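Local atomic coordinates of putative cellulase CEL6 (Mycobacterium tuberculosis, PDB entry 1UP3), a protein that probably hydrolyses beta-1,4 linkages inside cellulose chains, as a family 6 glycoside hydrolase of the endoglucanase type. Residues A153-L165 with G184-E198. Residues are numbered along the deposited sequence; the frame is centred on the assembly and turned at random.
Sequences AAVYVDAGHSRWL and GFSLNVSNFYTTDEE. With BGC (beta-D-glucopyranose), chain B; BGC (beta-D-glucopyranose), chain C.
His161, with the largest surface buried here, meets Tyr193 where the loops after two neighbouring parallel strands run side by side at the glycan-binding site. Strands 153-158 and 184-187 belong to a beta-alpha-beta unit whose crossover is helix 167-176, part of the parallel barrel-like sheet of family 6 glycoside hydrolases. Each face of the imidazole is covered toward its rim: Tyr193 CE2 lies 3.3 Å above one and Trp164 CB over the opposite one, the His161 and Tyr193 rings meeting obliquely with planes 42° apart. Its rotation is fixed at the rim, where ND1 accepts from Arg163 N in the ring plane, which leaves NE2 as donor to O3 of the chain B glucose at 2.9 Å. Asn191 ND2 reaches O6 of the chain C glucose at 2.8 Å, so each loop supplies one donor to the glycan.

Tyr193 also receives Arg163, whose CG sits over the phenol ring, 3.9 Å from its centroid. With CG beside the backbone N and a bend at chi2, the guanidinium turns to Glu197 and grips it side-on, NE to OE2 and NH2 to OE1, both on syn lone pairs, with the two planes only 14° apart. Glu198 takes Ser162 N on OE1. Ser162 OG lies 2.5 Å from Glu198 OE2 and 2.6 Å from Glu197 OE2; with one hydroxyl proton for two such close oxygens, one carboxylate may itself be protonated.

Deeper in the sheet, parallel backbone bonds run from Val155 to Ala159, and Asn188 N extends the pairing to Gly160 O. Asp158 closes an Asx turn, OD2 accepting from Gly160 N as well as from Asp120 N. Its other oxygen, OD1, accepts from Ser186 OG at 2.9 Å on the anti side, 23° out of the carboxylate plane.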
loop_
_atom_site.group_PDB
_atom_site.type_symbol
_atom_site.label_atom_id
_atom_site.label_comp_id
_atom_site.label_asym_id
_atom_site.label_seq_id
_atom_site.Cartn_x
_atom_site.Cartn_y
_atom_site.Cartn_z
ATOM N N ALA A 153 -1.578 -6.738 14.869
ATOM C CA ALA A 153 -1.203 -6.257 13.541
ATOM C C ALA A 153 -1.744 -7.222 12.500
ATOM O O ALA A 153 -1.491 -8.412 12.562
ATOM C CB ALA A 153 0.274 -6.141 13.405
ATOM N N ALA A 154 -2.531 -6.692 11.567
ATOM C CA ALA A 154 -3.036 -7.426 10.424
ATOM C C ALA A 154 -2.083 -7.144 9.288
ATOM O O ALA A 154 -2.039 -6.029 8.779
ATOM C CB ALA A 154 -4.417 -7.009 10.080
ATOM N N VAL A 155 -1.295 -8.146 8.922
ATOM C CA VAL A 155 -0.142 -7.947 8.020
ATOM C C VAL A 155 -0.463 -8.525 6.652
ATOM O O VAL A 155 -0.839 -9.704 6.549
ATOM C CB VAL A 155 1.143 -8.571 8.601
ATOM C CG1 VAL A 155 2.330 -8.371 7.623
ATOM C CG2 VAL A 155 1.456 -7.974 9.970
ATOM N N TYR A 156 -0.283 -7.701 5.625
ATOM C CA TYR A 156 -0.565 -8.085 4.237
ATOM C C TYR A 156 0.705 -7.843 3.434
ATOM O O TYR A 156 1.192 -6.715 3.337
ATOM C CB TYR A 156 -1.736 -7.285 3.634
ATOM C CG TYR A 156 -3.045 -7.511 4.364
ATOM C CD1 TYR A 156 -3.396 -6.715 5.442
ATOM C CD2 TYR A 156 -3.921 -8.531 4.004
ATOM C CE1 TYR A 156 -4.558 -6.906 6.145
ATOM C CE2 TYR A 156 -5.103 -8.734 4.741
ATOM C CZ TYR A 156 -5.402 -7.934 5.802
ATOM O OH TYR A 156 -6.569 -8.116 6.514
ATOM N N VAL A 157 1.274 -8.900 2.877
ATOM C CA VAL A 157 2.479 -8.793 2.052
ATOM C C VAL A 157 2.105 -8.393 0.641
ATOM O O VAL A 157 1.218 -8.979 0.021
ATOM C CB VAL A 157 3.207 -10.170 1.998
ATOM C CG1 VAL A 157 4.401 -10.074 1.106
ATOM C CG2 VAL A 157 3.544 -10.612 3.432
ATOM N N ASP A 158 2.758 -7.399 0.074
ATOM C CA ASP A 158 2.286 -6.986 -1.236
ATOM C C ASP A 158 2.574 -8.048 -2.292
ATOM O O ASP A 158 3.685 -8.619 -2.354
ATOM C CB ASP A 158 2.877 -5.657 -1.642
ATOM C CG ASP A 158 2.243 -5.148 -2.905
ATOM O OD1 ASP A 158 1.075 -4.717 -2.830
ATOM O OD2 ASP A 158 2.804 -5.276 -4.037
ATOM N N ALA A 159 1.618 -8.217 -3.224
ATOM C CA ALA A 159 1.675 -9.291 -4.207
ATOM C C ALA A 159 1.433 -8.795 -5.659
ATOM O O ALA A 159 1.041 -9.591 -6.525
ATOM C CB ALA A 159 0.655 -10.355 -3.839
ATOM N N GLY A 160 1.663 -7.520 -5.927
ATOM C CA GLY A 160 1.544 -7.023 -7.295
ATOM C C GLY A 160 0.118 -6.888 -7.732
ATOM O O GLY A 160 -0.705 -6.330 -6.996
ATOM N N HIS A 161 -0.195 -7.375 -8.926
ATOM C CA HIS A 161 -1.543 -7.243 -9.508
ATOM C C HIS A 161 -1.749 -8.260 -10.598
ATOM O O HIS A 161 -0.819 -8.949 -10.983
ATOM C CB HIS A 161 -1.816 -5.803 -9.973
ATOM C CG HIS A 161 -0.914 -5.324 -11.051
ATOM N ND1 HIS A 161 -0.890 -5.889 -12.315
ATOM C CD2 HIS A 161 0.006 -4.323 -11.059
ATOM C CE1 HIS A 161 0.018 -5.256 -13.040
ATOM N NE2 HIS A 161 0.586 -4.314 -12.297
ATOM N N SER A 162 -2.982 -8.336 -11.080
ATOM C CA SER A 162 -3.419 -9.391 -11.989
ATOM C C SER A 162 -2.760 -9.359 -13.365
ATOM O O SER A 162 -2.976 -10.299 -14.127
ATOM C CB SER A 162 -4.934 -9.304 -12.139
ATOM O OG SER A 162 -5.266 -8.049 -12.719
ATOM N N ARG A 163 -1.998 -8.313 -13.713
ATOM C CA ARG A 163 -1.305 -8.234 -15.007
ATOM C C ARG A 163 0.224 -8.182 -14.843
ATOM O O ARG A 163 0.944 -7.760 -15.739
ATOM C CB ARG A 163 -1.790 -7.050 -15.832
ATOM C CG ARG A 163 -3.259 -7.046 -16.019
ATOM C CD ARG A 163 -3.792 -7.463 -17.355
ATOM N NE ARG A 163 -5.244 -7.202 -17.346
ATOM C CZ ARG A 163 -5.867 -6.203 -17.994
ATOM N NH1 ARG A 163 -5.220 -5.337 -18.783
ATOM N NH2 ARG A 163 -7.173 -6.083 -17.886
ATOM N N TRP A 164 0.696 -8.600 -13.681
ATOM C CA TRP A 164 2.118 -8.563 -13.368
ATOM C C TRP A 164 2.617 -10.003 -13.366
ATOM O O TRP A 164 2.818 -10.559 -14.459
ATOM C CB TRP A 164 2.377 -7.779 -12.081
ATOM C CG TRP A 164 3.767 -7.275 -11.966
ATOM C CD1 TRP A 164 4.891 -7.746 -12.615
ATOM C CD2 TRP A 164 4.206 -6.173 -11.176
ATOM N NE1 TRP A 164 5.989 -6.996 -12.261
ATOM C CE2 TRP A 164 5.598 -6.029 -11.378
ATOM C CE3 TRP A 164 3.558 -5.282 -10.306
ATOM C CZ2 TRP A 164 6.343 -5.035 -10.730
ATOM C CZ3 TRP A 164 4.303 -4.324 -9.660
ATOM C CH2 TRP A 164 5.675 -4.212 -9.877
ATOM N N LEU A 165 2.862 -10.629 -12.217
ATOM C CA LEU A 165 3.231 -12.052 -12.211
ATOM C C LEU A 165 1.968 -12.887 -12.288
ATOM O O LEU A 165 0.887 -12.438 -11.944
ATOM C CB LEU A 165 4.019 -12.432 -10.951
ATOM C CG LEU A 165 5.286 -11.690 -10.610
ATOM C CD1 LEU A 165 5.959 -12.430 -9.454
ATOM C CD2 LEU A 165 6.162 -11.612 -11.823
ATOM N N GLY A 184 -2.339 -12.167 5.087
ATOM C CA GLY A 184 -2.351 -12.469 3.669
ATOM C C GLY A 184 -1.534 -11.495 2.847
ATOM O O GLY A 184 -0.360 -11.230 3.128
ATOM N N PHE A 185 -2.157 -10.992 1.790
ATOM C CA PHE A 185 -1.451 -10.201 0.799
ATOM C C PHE A 185 -2.279 -9.015 0.272
ATOM O O PHE A 185 -3.472 -8.943 0.500
ATOM C CB PHE A 185 -1.009 -11.128 -0.384
ATOM C CG PHE A 185 -2.152 -11.822 -1.061
ATOM C CD1 PHE A 185 -2.651 -13.009 -0.550
ATOM C CD2 PHE A 185 -2.730 -11.311 -2.234
ATOM C CE1 PHE A 185 -3.704 -13.673 -1.170
ATOM C CE2 PHE A 185 -3.767 -11.999 -2.852
ATOM C CZ PHE A 185 -4.275 -13.156 -2.304
ATOM N N SER A 186 -1.606 -8.091 -0.423
ATOM C CA SER A 186 -2.277 -6.938 -1.025
ATOM C C SER A 186 -2.117 -6.933 -2.513
ATOM O O SER A 186 -1.113 -7.419 -3.050
ATOM C CB SER A 186 -1.764 -5.609 -0.414
ATOM O OG SER A 186 -0.365 -5.526 -0.501
ATOM N N LEU A 187 -3.135 -6.396 -3.179
ATOM C CA LEU A 187 -3.181 -6.280 -4.646
ATOM C C LEU A 187 -3.516 -4.873 -5.121
ATOM O O LEU A 187 -4.222 -4.118 -4.445
ATOM C CB LEU A 187 -4.272 -7.180 -5.186
ATOM C CG LEU A 187 -4.164 -8.692 -4.937
ATOM C CD1 LEU A 187 -5.426 -9.418 -5.440
ATOM C CD2 LEU A 187 -2.900 -9.208 -5.633
ATOM N N ASN A 188 -3.036 -4.554 -6.321
ATOM C CA ASN A 188 -3.403 -3.335 -7.035
ATOM C C ASN A 188 -2.823 -2.052 -6.464
ATOM O O ASN A 188 -3.298 -0.969 -6.815
ATOM C CB ASN A 188 -4.935 -3.197 -7.121
ATOM C CG ASN A 188 -5.423 -2.601 -8.460
ATOM O OD1 ASN A 188 -4.793 -2.764 -9.528
ATOM N ND2 ASN A 188 -6.510 -1.867 -8.391
ATOM N N VAL A 189 -1.827 -2.168 -5.575
ATOM C CA VAL A 189 -1.313 -0.988 -4.901
ATOM C C VAL A 189 -0.727 -0.004 -5.928
ATOM O O VAL A 189 0.139 -0.358 -6.740
ATOM C CB VAL A 189 -0.290 -1.333 -3.751
ATOM C CG1 VAL A 189 0.325 -0.046 -3.183
ATOM C CG2 VAL A 189 -0.946 -2.154 -2.676
ATOM N N SER A 190 -1.205 1.229 -5.886
ATOM C CA SER A 190 -0.839 2.244 -6.829
ATOM C C SER A 190 -1.206 1.952 -8.261
ATOM O O SER A 190 -0.697 2.629 -9.135
ATOM C CB SER A 190 0.652 2.614 -6.717
ATOM O OG SER A 190 0.978 2.894 -5.380
ATOM N N ASN A 191 -2.052 0.968 -8.512
ATOM C CA ASN A 191 -2.470 0.692 -9.897
ATOM C C ASN A 191 -3.971 0.910 -10.056
ATOM O O ASN A 191 -4.593 1.548 -9.226
ATOM C CB ASN A 191 -1.964 -0.678 -10.323
ATOM C CG ASN A 191 -1.574 -0.709 -11.776
ATOM O OD1 ASN A 191 -2.413 -0.477 -12.646
ATOM N ND2 ASN A 191 -0.286 -1.005 -12.059
ATOM N N PHE A 192 -4.511 0.424 -11.154
ATOM C CA PHE A 192 -5.771 0.906 -11.690
ATOM C C PHE A 192 -6.700 -0.201 -12.142
ATOM O O PHE A 192 -7.743 0.122 -12.715
ATOM C CB PHE A 192 -5.475 1.868 -12.881
ATOM C CG PHE A 192 -4.556 3.009 -12.531
ATOM C CD1 PHE A 192 -5.044 4.182 -12.007
ATOM C CD2 PHE A 192 -3.175 2.864 -12.673
ATOM C CE1 PHE A 192 -4.168 5.213 -11.649
ATOM C CE2 PHE A 192 -2.309 3.875 -12.294
ATOM C CZ PHE A 192 -2.789 5.025 -11.790
ATOM N N TYR A 193 -6.337 -1.479 -11.922
ATOM C CA TYR A 193 -7.148 -2.572 -12.442
ATOM C C TYR A 193 -8.470 -2.679 -11.677
ATOM O O TYR A 193 -8.536 -2.343 -10.516
ATOM C CB TYR A 193 -6.366 -3.887 -12.449
ATOM C CG TYR A 193 -5.177 -3.814 -13.355
ATOM C CD1 TYR A 193 -5.358 -3.833 -14.726
ATOM C CD2 TYR A 193 -3.881 -3.619 -12.854
ATOM C CE1 TYR A 193 -4.284 -3.692 -15.588
ATOM C CE2 TYR A 193 -2.804 -3.463 -13.720
ATOM C CZ TYR A 193 -3.011 -3.488 -15.061
ATOM O OH TYR A 193 -1.936 -3.325 -15.922
ATOM N N THR A 194 -9.529 -3.147 -12.355
ATOM C CA THR A 194 -10.833 -3.213 -11.752
ATOM C C THR A 194 -10.854 -4.139 -10.543
ATOM O O THR A 194 -10.116 -5.148 -10.471
ATOM C CB THR A 194 -11.940 -3.662 -12.743
ATOM O OG1 THR A 194 -11.703 -5.034 -13.176
ATOM C CG2 THR A 194 -11.978 -2.769 -13.945
ATOM N N THR A 195 -11.724 -3.816 -9.607
ATOM C CA THR A 195 -11.906 -4.647 -8.435
ATOM C C THR A 195 -12.271 -6.074 -8.784
ATOM O O THR A 195 -11.723 -7.018 -8.221
ATOM C CB THR A 195 -12.965 -4.053 -7.584
ATOM O OG1 THR A 195 -12.523 -2.749 -7.138
ATOM C CG2 THR A 195 -13.253 -4.888 -6.364
ATOM N N ASP A 196 -13.167 -6.244 -9.764
ATOM C CA ASP A 196 -13.549 -7.587 -10.170
ATOM C C ASP A 196 -12.374 -8.405 -10.676
ATOM O O ASP A 196 -12.252 -9.598 -10.323
ATOM C CB ASP A 196 -14.570 -7.522 -11.253
ATOM C CG ASP A 196 -15.934 -7.178 -10.745
ATOM O OD1 ASP A 196 -16.198 -7.268 -9.507
ATOM O OD2 ASP A 196 -16.827 -6.844 -11.554
ATOM N N GLU A 197 -11.523 -7.797 -11.470
ATOM C CA GLU A 197 -10.365 -8.514 -11.987
ATOM C C GLU A 197 -9.436 -8.907 -10.833
ATOM O O GLU A 197 -8.933 -10.051 -10.785
ATOM C CB GLU A 197 -9.659 -7.732 -13.067
ATOM C CG GLU A 197 -8.505 -8.512 -13.683
ATOM C CD GLU A 197 -7.800 -7.794 -14.794
ATOM O OE1 GLU A 197 -8.437 -7.019 -15.532
ATOM O OE2 GLU A 197 -6.561 -8.004 -14.919
ATOM N N GLU A 198 -9.264 -7.998 -9.879
ATOM C CA GLU A 198 -8.369 -8.296 -8.755
ATOM C C GLU A 198 -8.944 -9.330 -7.808
ATOM O O GLU A 198 -8.169 -10.113 -7.232
ATOM C CB GLU A 198 -7.936 -7.013 -8.032
ATOM C CG GLU A 198 -7.266 -5.973 -8.931
ATOM C CD GLU A 198 -6.293 -6.588 -9.892
ATOM O OE1 GLU A 198 -5.185 -6.947 -9.457
ATOM O OE2 GLU A 198 -6.647 -6.800 -11.090
HETATM C C2 BGC B . 3.434 -3.923 -14.491
HETATM C C3 BGC B . 3.686 -2.585 -13.839
HETATM C C4 BGC B . 5.113 -2.453 -13.292
HETATM C C5 BGC B . 6.164 -2.905 -14.337
HETATM C C6 BGC B . 7.559 -2.987 -13.709
HETATM C C1 BGC B . 4.560 -4.201 -15.476
HETATM O O2 BGC B . 2.164 -3.889 -15.132
HETATM O O3 BGC B . 2.699 -2.362 -12.827
HETATM O O4 BGC B . 5.384 -1.130 -12.999
HETATM O O5 BGC B . 5.789 -4.176 -14.765
HETATM O O6 BGC B . 8.476 -3.281 -14.758
HETATM C C2 BGC C . 6.138 0.462 -11.346
HETATM C C3 BGC C . 6.010 0.854 -9.882
HETATM C C4 BGC C . 4.538 0.992 -9.489
HETATM C C5 BGC C . 3.792 -0.290 -9.918
HETATM C C6 BGC C . 2.278 -0.158 -9.705
HETATM C C1 BGC C . 5.313 -0.800 -11.625
HETATM O O2 BGC C . 7.518 0.304 -11.729
HETATM O O3 BGC C . 6.722 2.046 -9.592
HETATM O O4 BGC C . 4.367 1.198 -8.083
HETATM O O5 BGC C . 3.965 -0.565 -11.299
HETATM O O6 BGC C . 1.621 -1.368 -10.028
HETATM O O HOH W 1 -0.260 -4.506 -5.030
#